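Local coordinates for flagellar hook-associated protein (Burkholderia pseudomallei, PDB 4UT1) that probably serves as a structural protein of the bacterial flagellum, forming part of the junction between hook and filament, at residues A[112-117]-A[595-600]; A[159-164]-A[298-303]; A[548-553]-A[558-563]. All coordinates share one frame; numbering follows the deposited sequence.

Interactions 1 and 2 belong to one long helical bundle, whereas interaction 3 lies in the D3 region, a beta-sandwich reached much later in the chain. The first two have centres 19 Å apart and touch directly: Tyr-600 CE1 lies 3.3 Å from Ala-303 O. Tyr-158 also connects them, since its hydroxyl bonds to that of Tyr-600 while its side chain packs on Leu-300 and Ala-303. Interaction 3 stands off, with nearest atoms about 28 Å from interaction 1 and about 40 Å from interaction 2. Pairing 112-117 with 595-600 brings late sequence back to the bundle after the beta regions, so interactions 2 and 3 both fall between its partners in sequence.

Interaction 1: residues A[112-117]-A[595-600]; sequences GIATAI and GAYAGY. With EDO (1,2-ethanediol), chain P.
Tyr-597 fills the gap between two helices of the long FlgK bundle, lying across Ile-113 and Ala-114 at the start of helix 113-129. The pairing illustrates how one aromatic residue can carry most of a helix-helix contact: about 98 Å² of Tyr-597 is buried here, against 37 Å² for Ile-113 and 35 Å² for Ala-114. The tyrosine leaves helix 593-630 with CG trans to the main-chain N (chi1 -174°), which lays its ring against the first turn of the other helix. Ala-114 N sits 3.8 Å above the ring plane, over the centre of one face, and Ala-114 CB meets the backbone-proximal part of the ring at CD2, 3.4 Å away. Ile-113 approaches obliquely farther along, its CB 3.5 Å from Tyr-597 CE1, with the branch CG2 also beside CE1 and CD1; the two side chains cross at about a right angle. Gly-112, the N-cap residue, precedes this turn with a positive phi that suits glycine.

Other helices enclose the same residues. Leu-310 of helix 287-322 packs on Tyr-597, and Gln-150 and Leu-151 of helix 134-193 pack on Ile-113, so the contact is buried where several helices converge.

At the phenol end, a 1,2-ethanediol molecule, probably from the crystallisation liquor, joins two tyrosines one helical turn apart. Tyr-600 OH also bonds to Tyr-158 OH of helix 134-193. The diol's O2 lies near the plane of both tyrosine rings, at their edges, hydrogen-bonded to Tyr-597 OH at 3.0 Å and to Tyr-600 OH at 2.8 Å.

Interaction 2: residues A[159-164]-A[298-303]; sequences SQLRQS and QTLDPA
Leu-300 reaches from helix 287-322 to the backbone of helix 134-193, and beside it Arg-162 and Asp-301 form a salt bridge. The segment axes approach to 10.6 Å and run roughly antiparallel, at 147°, a spacing bridged by side chains, one of which reaches the opposite main chain. The two methyls of Leu-300 divide the work: CD1 rests 3.8 Å from Leu-161 CB, while CD2 presses on the main chain at Arg-162 CA, 3.7 Å away.

The polar half is held by charge. Arg-162 bends at chi3 (-63°), which turns its guanidinium back toward Asp-301. It grips the carboxylate side-on, both nitrogens converging on one oxygen: NE lies 3.0 Å and NH2 2.9 Å from Asp-301 OD1. That oxygen lies in the guanidinium plane, but NE and NH2 both reach it from the same face of the carboxylate, tilted out of its plane; the two planes are 37° apart. The arginine is shared further, NH2 bonding to Gln-304 OE1 and NE pairing with Glu-259, whose OE2 also comes close to Asp-301 OD2. Two acids thus crowd one arginine, which would be expected to offset their mutual repulsion.

The loose side is plainly different. Gln-160 and Gln-163 are exposed on the outside of their helix, Gln-298 on the other, and none of the three takes part in the packing. Near Leu-300 the second helix widens into a pi-type turn and kinks at Pro-302.

Within the bundle, Gln-101 and Leu-102 of helix 80-106 pack against Leu-161, Tyr-158 of helix 134-193 lies against Leu-300, and Ser-258 and Arg-428, both in loops, touch Arg-162.

Interaction 3: residues A[548-553]-A[558-563]; sequences VSLSGT and DQFTIG. With EDO (1,2-ethanediol), chain U.
Asp-558 OD2 accepts hydrogen bonds from two backbone amides, Ala-555 N and Gly-460 N, and the other carboxylate oxygen, OD1, takes a third from Ser-459 N. This grip ties the end of the connection between two sheets of a beta-sandwich both to itself, at Ala-555, and to the loop at Ser-459 and Gly-460. Strands 546-551 and 559-564 are consecutive in sequence but belong to different five-stranded antiparallel sheets, so the connection between them is a beta-arch rather than a hairpin. The strands therefore meet through side chains, while their backbone bonds go to neighbours within each sheet: Val-548 and Leu-550, for example, pair with Met-529 and Ala-527.

The separation is that of facing sheets, with Leu-550 CA and Phe-560 CA 9.2 Å apart. Into this space point Val-548 and Leu-550 from one side and Phe-560 and Ile-562 from the other, as inward residues of two strands whose intervening residues face outward. Val-548 and Ile-562 reach toward each other tip to tip, CG1 of the valine 4.1 Å from CD1 of the isoleucine; Ala-452 of strand 450-454 touches both side chains. Ile-464 of strand 463-470 does the same for Val-548 and Phe-560, tying the pairs into one core.

A 1,2-ethanediol molecule, probably from the crystallisation liquor, lies outside this core with its O2 2.7 Å from Asp-558 OD1, and it also bonds to Asp-556 O.

Beside the Val-548 and Ile-562 pair, Leu-550 and Phe-560 cross at about a right angle. The leucine holds CG anti to the backbone N (chi1 -179°), which carries CD1 across to the ring. CD1 makes a CH-pi contact over the ring face of Phe-560, 4.0 Å from the ring centroid and 16° off its normal, displaced toward the rim so that the nearest ring atom is CE2, at 3.8 Å.

Interaction 1: residues A[112-117]-A[595-600]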
loop_
_atom_site.group_PDB
_atom_site.type_symbol
_atom_site.label_atom_id
_atom_site.label_comp_id
_atom_site.label_asym_id
_atom_site.label_seq_id
_atom_site.Cartn_x
_atom_site.Cartn_y
_atom_site.Cartn_z
ATOM N N GLY A 112 0.699 -18.881 -0.252
ATOM C CA GLY A 112 0.161 -18.053 0.812
ATOM C C GLY A 112 -0.964 -17.158 0.329
ATOM O O GLY A 112 -1.917 -17.620 -0.293
ATOM N N ILE A 113 -0.838 -15.864 0.592
ATOM C CA ILE A 113 -1.881 -14.915 0.238
ATOM C C ILE A 113 -2.195 -14.921 -1.267
ATOM O O ILE A 113 -3.339 -14.730 -1.661
ATOM C CB ILE A 113 -1.495 -13.497 0.707
ATOM C CG1 ILE A 113 -1.710 -13.390 2.228
ATOM C CG2 ILE A 113 -2.305 -12.446 -0.051
ATOM C CD1 ILE A 113 -0.868 -12.344 2.924
ATOM N N ALA A 114 -1.192 -15.162 -2.108
ATOM C CA ALA A 114 -1.448 -15.237 -3.550
ATOM C C ALA A 114 -2.396 -16.398 -3.861
ATOM O O ALA A 114 -3.306 -16.279 -4.695
ATOM C CB ALA A 114 -0.147 -15.389 -4.326
ATOM N N THR A 115 -2.201 -17.513 -3.176
ATOM C CA THR A 115 -3.073 -18.663 -3.374
ATOM C C THR A 115 -4.480 -18.378 -2.857
ATOM O O THR A 115 -5.452 -18.753 -3.495
ATOM C CB THR A 115 -2.524 -19.926 -2.691
ATOM O OG1 THR A 115 -1.355 -20.365 -3.392
ATOM C CG2 THR A 115 -3.562 -21.029 -2.731
ATOM N N ALA A 116 -4.580 -17.722 -1.702
ATOM C CA ALA A 116 -5.887 -17.376 -1.138
ATOM C C ALA A 116 -6.653 -16.451 -2.088
ATOM O O ALA A 116 -7.868 -16.575 -2.243
ATOM C CB ALA A 116 -5.736 -16.720 0.230
ATOM N N ILE A 117 -5.947 -15.519 -2.717
ATOM C CA ILE A 117 -6.596 -14.608 -3.667
ATOM C C ILE A 117 -7.113 -15.390 -4.880
ATOM O O ILE A 117 -8.286 -15.264 -5.261
ATOM C CB ILE A 117 -5.639 -13.493 -4.121
ATOM C CG1 ILE A 117 -5.346 -12.555 -2.957
ATOM C CG2 ILE A 117 -6.262 -12.665 -5.234
ATOM C CD1 ILE A 117 -4.320 -11.488 -3.289
ATOM N N GLY A 595 0.495 -11.149 -9.267
ATOM C CA GLY A 595 1.752 -10.704 -9.837
ATOM C C GLY A 595 2.415 -9.691 -8.920
ATOM O O GLY A 595 3.631 -9.717 -8.721
ATOM N N ALA A 596 1.611 -8.799 -8.352
ATOM C CA ALA A 596 2.125 -7.804 -7.410
ATOM C C ALA A 596 2.570 -8.479 -6.118
ATOM O O ALA A 596 3.589 -8.113 -5.545
ATOM C CB ALA A 596 1.074 -6.744 -7.130
ATOM N N TYR A 597 1.817 -9.477 -5.666
ATOM C CA TYR A 597 2.235 -10.269 -4.503
ATOM C C TYR A 597 3.602 -10.915 -4.705
ATOM O O TYR A 597 4.420 -10.958 -3.781
ATOM C CB TYR A 597 1.219 -11.365 -4.186
ATOM C CG TYR A 597 1.533 -12.111 -2.908
ATOM C CD1 TYR A 597 1.221 -11.558 -1.670
ATOM C CD2 TYR A 597 2.157 -13.354 -2.932
ATOM C CE1 TYR A 597 1.506 -12.222 -0.507
ATOM C CE2 TYR A 597 2.442 -14.032 -1.757
ATOM C CZ TYR A 597 2.111 -13.459 -0.552
ATOM O OH TYR A 597 2.398 -14.108 0.624
ATOM N N ALA A 598 3.840 -11.446 -5.901
ATOM C CA ALA A 598 5.119 -12.092 -6.185
ATOM C C ALA A 598 6.275 -11.086 -6.125
ATOM O O ALA A 598 7.362 -11.407 -5.651
ATOM C CB ALA A 598 5.080 -12.784 -7.539
ATOM N N GLY A 599 6.037 -9.870 -6.599
ATOM C CA GLY A 599 7.045 -8.824 -6.522
ATOM C C GLY A 599 7.351 -8.440 -5.084
ATOM O O GLY A 599 8.504 -8.229 -4.718
ATOM N N TYR A 600 6.308 -8.361 -4.264
ATOM C CA TYR A 600 6.457 -7.995 -2.861
ATOM C C TYR A 600 7.290 -9.051 -2.127
ATOM O O TYR A 600 8.183 -8.724 -1.335
ATOM C CB TYR A 600 5.063 -7.804 -2.227
ATOM C CG TYR A 600 4.884 -8.369 -0.839
ATOM C CD1 TYR A 600 5.198 -7.612 0.285
ATOM C CD2 TYR A 600 4.381 -9.650 -0.648
ATOM C CE1 TYR A 600 5.041 -8.120 1.542
ATOM C CE2 TYR A 600 4.220 -10.171 0.615
ATOM C CZ TYR A 600 4.547 -9.400 1.707
ATOM O OH TYR A 600 4.381 -9.905 2.969
HETATM C C1 EDO P . 2.573 -14.439 4.264
HETATM O O1 EDO P . 1.460 -14.879 3.467
HETATM C C2 EDO P . 2.631 -12.912 4.319
HETATM O O2 EDO P . 2.932 -12.333 3.030
#

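Interaction 2: residues A[159-164]-A[298-303]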
loop_
_atom_site.group_PDB
_atom_site.type_symbol
_atom_site.label_atom_id
_atom_site.label_comp_id
_atom_site.label_asym_id
_atom_site.label_seq_id
_atom_site.Cartn_x
_atom_site.Cartn_y
_atom_site.Cartn_z
ATOM N N SER A 159 3.508 -5.838 12.559
ATOM C CA SER A 159 3.571 -4.954 13.711
ATOM C C SER A 159 4.413 -5.598 14.813
ATOM O O SER A 159 5.044 -4.913 15.609
ATOM C CB SER A 159 2.164 -4.624 14.219
ATOM O OG SER A 159 1.505 -5.795 14.639
ATOM N N GLN A 160 4.423 -6.928 14.850
ATOM C CA GLN A 160 5.210 -7.622 15.855
ATOM C C GLN A 160 6.706 -7.442 15.591
ATOM O O GLN A 160 7.482 -7.145 16.508
ATOM C CB GLN A 160 4.815 -9.104 15.904
ATOM C CG GLN A 160 3.451 -9.326 16.573
ATOM C CD GLN A 160 2.896 -10.746 16.365
ATOM O OE1 GLN A 160 3.559 -11.602 15.786
ATOM N NE2 GLN A 160 1.668 -10.978 16.826
ATOM N N LEU A 161 7.099 -7.613 14.338
ATOM C CA LEU A 161 8.456 -7.319 13.907
ATOM C C LEU A 161 8.813 -5.854 14.166
ATOM O O LEU A 161 9.928 -5.545 14.616
ATOM C CB LEU A 161 8.626 -7.647 12.423
ATOM C CG LEU A 161 8.772 -9.136 12.104
ATOM C CD1 LEU A 161 8.878 -9.341 10.608
ATOM C CD2 LEU A 161 9.991 -9.700 12.817
ATOM N N ARG A 162 7.867 -4.959 13.896
ATOM C CA ARG A 162 8.109 -3.530 14.099
ATOM C C ARG A 162 8.341 -3.242 15.579
ATOM O O ARG A 162 9.223 -2.440 15.944
ATOM C CB ARG A 162 6.954 -2.684 13.556
ATOM C CG ARG A 162 7.251 -1.177 13.601
ATOM C CD ARG A 162 6.250 -0.368 12.783
ATOM N NE ARG A 162 6.316 -0.703 11.367
ATOM C CZ ARG A 162 5.403 -1.423 10.722
ATOM N NH1 ARG A 162 4.327 -1.881 11.357
ATOM N NH2 ARG A 162 5.564 -1.675 9.430
ATOM N N GLN A 163 7.585 -3.919 16.440
ATOM C CA GLN A 163 7.781 -3.722 17.875
ATOM C C GLN A 163 9.058 -4.404 18.365
ATOM O O GLN A 163 9.726 -3.891 19.265
ATOM C CB GLN A 163 6.572 -4.217 18.662
ATOM C CG GLN A 163 6.782 -4.201 20.166
ATOM C CD GLN A 163 7.176 -2.840 20.688
ATOM O OE1 GLN A 163 6.853 -1.809 20.084
ATOM N NE2 GLN A 163 7.877 -2.821 21.822
ATOM N N SER A 164 9.388 -5.559 17.784
ATOM C CA SER A 164 10.660 -6.215 18.067
ATOM C C SER A 164 11.815 -5.263 17.765
ATOM O O SER A 164 12.755 -5.141 18.557
ATOM C CB SER A 164 10.795 -7.513 17.263
ATOM O OG SER A 164 12.010 -8.169 17.574
ATOM N N GLN A 298 13.967 0.162 4.954
ATOM C CA GLN A 298 14.223 -0.293 3.587
ATOM C C GLN A 298 13.544 -1.615 3.243
ATOM O O GLN A 298 13.341 -1.927 2.066
ATOM C CB GLN A 298 15.728 -0.394 3.338
ATOM C CG GLN A 298 16.472 0.934 3.569
ATOM C CD GLN A 298 15.987 2.053 2.670
ATOM O OE1 GLN A 298 15.366 3.018 3.129
ATOM N NE2 GLN A 298 16.269 1.936 1.382
ATOM N N THR A 299 13.165 -2.379 4.256
ATOM C CA THR A 299 12.538 -3.676 4.014
ATOM C C THR A 299 11.169 -3.782 4.677
ATOM O O THR A 299 10.166 -4.020 4.003
ATOM C CB THR A 299 13.444 -4.846 4.508
ATOM O OG1 THR A 299 14.597 -4.954 3.663
ATOM C CG2 THR A 299 12.692 -6.173 4.495
ATOM N N LEU A 300 11.129 -3.609 5.994
ATOM C CA LEU A 300 9.903 -3.848 6.763
ATOM C C LEU A 300 8.733 -2.929 6.386
ATOM O O LEU A 300 7.653 -3.400 6.009
ATOM C CB LEU A 300 10.190 -3.700 8.258
ATOM C CG LEU A 300 9.050 -4.107 9.193
ATOM C CD1 LEU A 300 8.895 -5.617 9.184
ATOM C CD2 LEU A 300 9.296 -3.599 10.613
ATOM N N ASP A 301 8.946 -1.621 6.489
ATOM C CA ASP A 301 7.875 -0.677 6.245
ATOM C C ASP A 301 7.459 -0.693 4.769
ATOM O O ASP A 301 6.274 -0.634 4.476
ATOM C CB ASP A 301 8.276 0.739 6.707
ATOM C CG ASP A 301 8.350 0.852 8.234
ATOM O OD1 ASP A 301 7.931 -0.104 8.924
ATOM O OD2 ASP A 301 8.833 1.889 8.756
ATOM N N PRO A 302 8.425 -0.795 3.831
ATOM C CA PRO A 302 7.954 -0.919 2.448
ATOM C C PRO A 302 7.150 -2.186 2.228
ATOM O O PRO A 302 6.143 -2.154 1.511
ATOM C CB PRO A 302 9.253 -0.947 1.631
ATOM C CG PRO A 302 10.207 -0.142 2.472
ATOM C CD PRO A 302 9.872 -0.543 3.889
ATOM N N ALA A 303 7.573 -3.281 2.846
ATOM C CA ALA A 303 6.893 -4.548 2.625
ATOM C C ALA A 303 5.460 -4.458 3.115
ATOM O O ALA A 303 4.556 -4.938 2.447
ATOM C CB ALA A 303 7.617 -5.699 3.316
#

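Interaction 3: residues A[548-553]-A[558-563]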
loop_
_atom_site.group_PDB
_atom_site.type_symbol
_atom_site.label_atom_id
_atom_site.label_comp_id
_atom_site.label_asym_id
_atom_site.label_seq_id
_atom_site.Cartn_x
_atom_site.Cartn_y
_atom_site.Cartn_z
ATOM N N VAL A 548 -25.006 -2.748 -24.936
ATOM C CA VAL A 548 -25.508 -3.921 -25.663
ATOM C C VAL A 548 -24.849 -4.029 -27.036
ATOM O O VAL A 548 -24.438 -3.018 -27.617
ATOM C CB VAL A 548 -27.046 -3.882 -25.849
ATOM C CG1 VAL A 548 -27.745 -4.036 -24.521
ATOM C CG2 VAL A 548 -27.495 -2.579 -26.547
ATOM N N SER A 549 -24.760 -5.254 -27.556
ATOM C CA SER A 549 -24.244 -5.475 -28.905
ATOM C C SER A 549 -25.294 -6.161 -29.762
ATOM O O SER A 549 -25.934 -7.104 -29.317
ATOM C CB SER A 549 -22.967 -6.320 -28.884
ATOM O OG SER A 549 -21.920 -5.627 -28.233
ATOM N N LEU A 550 -25.458 -5.671 -30.985
ATOM C CA LEU A 550 -26.366 -6.274 -31.961
ATOM C C LEU A 550 -25.588 -6.734 -33.188
ATOM O O LEU A 550 -24.728 -6.018 -33.694
ATOM C CB LEU A 550 -27.455 -5.283 -32.365
ATOM C CG LEU A 550 -28.524 -5.725 -33.371
ATOM C CD1 LEU A 550 -29.404 -6.835 -32.794
ATOM C CD2 LEU A 550 -29.349 -4.516 -33.787
ATOM N N SER A 551 -25.879 -7.940 -33.657
ATOM C CA SER A 551 -25.293 -8.412 -34.899
ATOM C C SER A 551 -26.410 -9.049 -35.711
ATOM O O SER A 551 -27.533 -9.171 -35.232
ATOM C CB SER A 551 -24.159 -9.403 -34.642
ATOM O OG SER A 551 -24.655 -10.588 -34.060
ATOM N N GLY A 552 -26.106 -9.444 -36.940
ATOM C CA GLY A 552 -27.114 -10.045 -37.794
ATOM C C GLY A 552 -28.025 -9.037 -38.475
ATOM O O GLY A 552 -27.819 -7.817 -38.387
ATOM N N THR A 553 -29.049 -9.560 -39.147
ATOM C CA THR A 553 -29.953 -8.733 -39.937
ATOM C C THR A 553 -31.386 -8.816 -39.428
ATOM O O THR A 553 -32.121 -9.751 -39.777
ATOM C CB THR A 553 -29.918 -9.152 -41.416
ATOM O OG1 THR A 553 -28.567 -9.095 -41.892
ATOM C CG2 THR A 553 -30.797 -8.238 -42.266
ATOM N N ASP A 558 -38.571 -5.628 -36.438
ATOM C CA ASP A 558 -38.048 -6.526 -35.392
ATOM C C ASP A 558 -37.655 -5.668 -34.197
ATOM O O ASP A 558 -37.357 -4.487 -34.353
ATOM C CB ASP A 558 -36.863 -7.369 -35.892
ATOM C CG ASP A 558 -37.307 -8.663 -36.587
ATOM O OD1 ASP A 558 -38.523 -8.938 -36.627
ATOM O OD2 ASP A 558 -36.432 -9.405 -37.074
ATOM N N GLN A 559 -37.689 -6.257 -33.007
ATOM C CA GLN A 559 -37.566 -5.492 -31.771
ATOM C C GLN A 559 -36.635 -6.168 -30.804
ATOM O O GLN A 559 -36.554 -7.394 -30.756
ATOM C CB GLN A 559 -38.932 -5.312 -31.100
ATOM C CG GLN A 559 -40.014 -4.689 -31.996
ATOM C CD GLN A 559 -41.390 -4.821 -31.380
ATOM O OE1 GLN A 559 -41.851 -3.927 -30.668
ATOM N NE2 GLN A 559 -42.047 -5.959 -31.624
ATOM N N PHE A 560 -35.960 -5.348 -30.010
ATOM C CA PHE A 560 -35.020 -5.816 -28.999
ATOM C C PHE A 560 -35.275 -5.008 -27.737
ATOM O O PHE A 560 -35.372 -3.776 -27.789
ATOM C CB PHE A 560 -33.586 -5.677 -29.513
ATOM C CG PHE A 560 -33.403 -6.295 -30.864
ATOM C CD1 PHE A 560 -33.691 -5.571 -32.012
ATOM C CD2 PHE A 560 -33.052 -7.634 -30.986
ATOM C CE1 PHE A 560 -33.584 -6.156 -33.271
ATOM C CE2 PHE A 560 -32.940 -8.231 -32.239
ATOM C CZ PHE A 560 -33.212 -7.481 -33.387
ATOM N N THR A 561 -35.439 -5.699 -26.611
ATOM C CA THR A 561 -35.809 -5.028 -25.371
ATOM C C THR A 561 -34.619 -4.894 -24.434
ATOM O O THR A 561 -33.654 -5.663 -24.516
ATOM C CB THR A 561 -36.930 -5.772 -24.631
ATOM O OG1 THR A 561 -36.496 -7.106 -24.318
ATOM C CG2 THR A 561 -38.177 -5.843 -25.489
ATOM N N ILE A 562 -34.702 -3.888 -23.570
ATOM C CA ILE A 562 -33.710 -3.626 -22.536
ATOM C C ILE A 562 -34.456 -3.269 -21.263
ATOM O O ILE A 562 -35.301 -2.382 -21.257
ATOM C CB ILE A 562 -32.749 -2.474 -22.912
ATOM C CG1 ILE A 562 -31.883 -2.858 -24.112
ATOM C CG2 ILE A 562 -31.842 -2.132 -21.735
ATOM C CD1 ILE A 562 -31.135 -1.684 -24.722
ATOM N N GLY A 563 -34.149 -3.955 -20.171
ATOM C CA GLY A 563 -34.838 -3.670 -18.933
ATOM C C GLY A 563 -34.149 -4.364 -17.776
ATOM O O GLY A 563 -33.090 -4.962 -17.950
HETATM C C1 EDO U . -41.867 -7.376 -35.819
HETATM O O1 EDO U . -42.849 -7.932 -34.940
HETATM C C2 EDO U . -41.542 -8.335 -36.945
HETATM O O2 EDO U . -40.609 -7.736 -37.849
#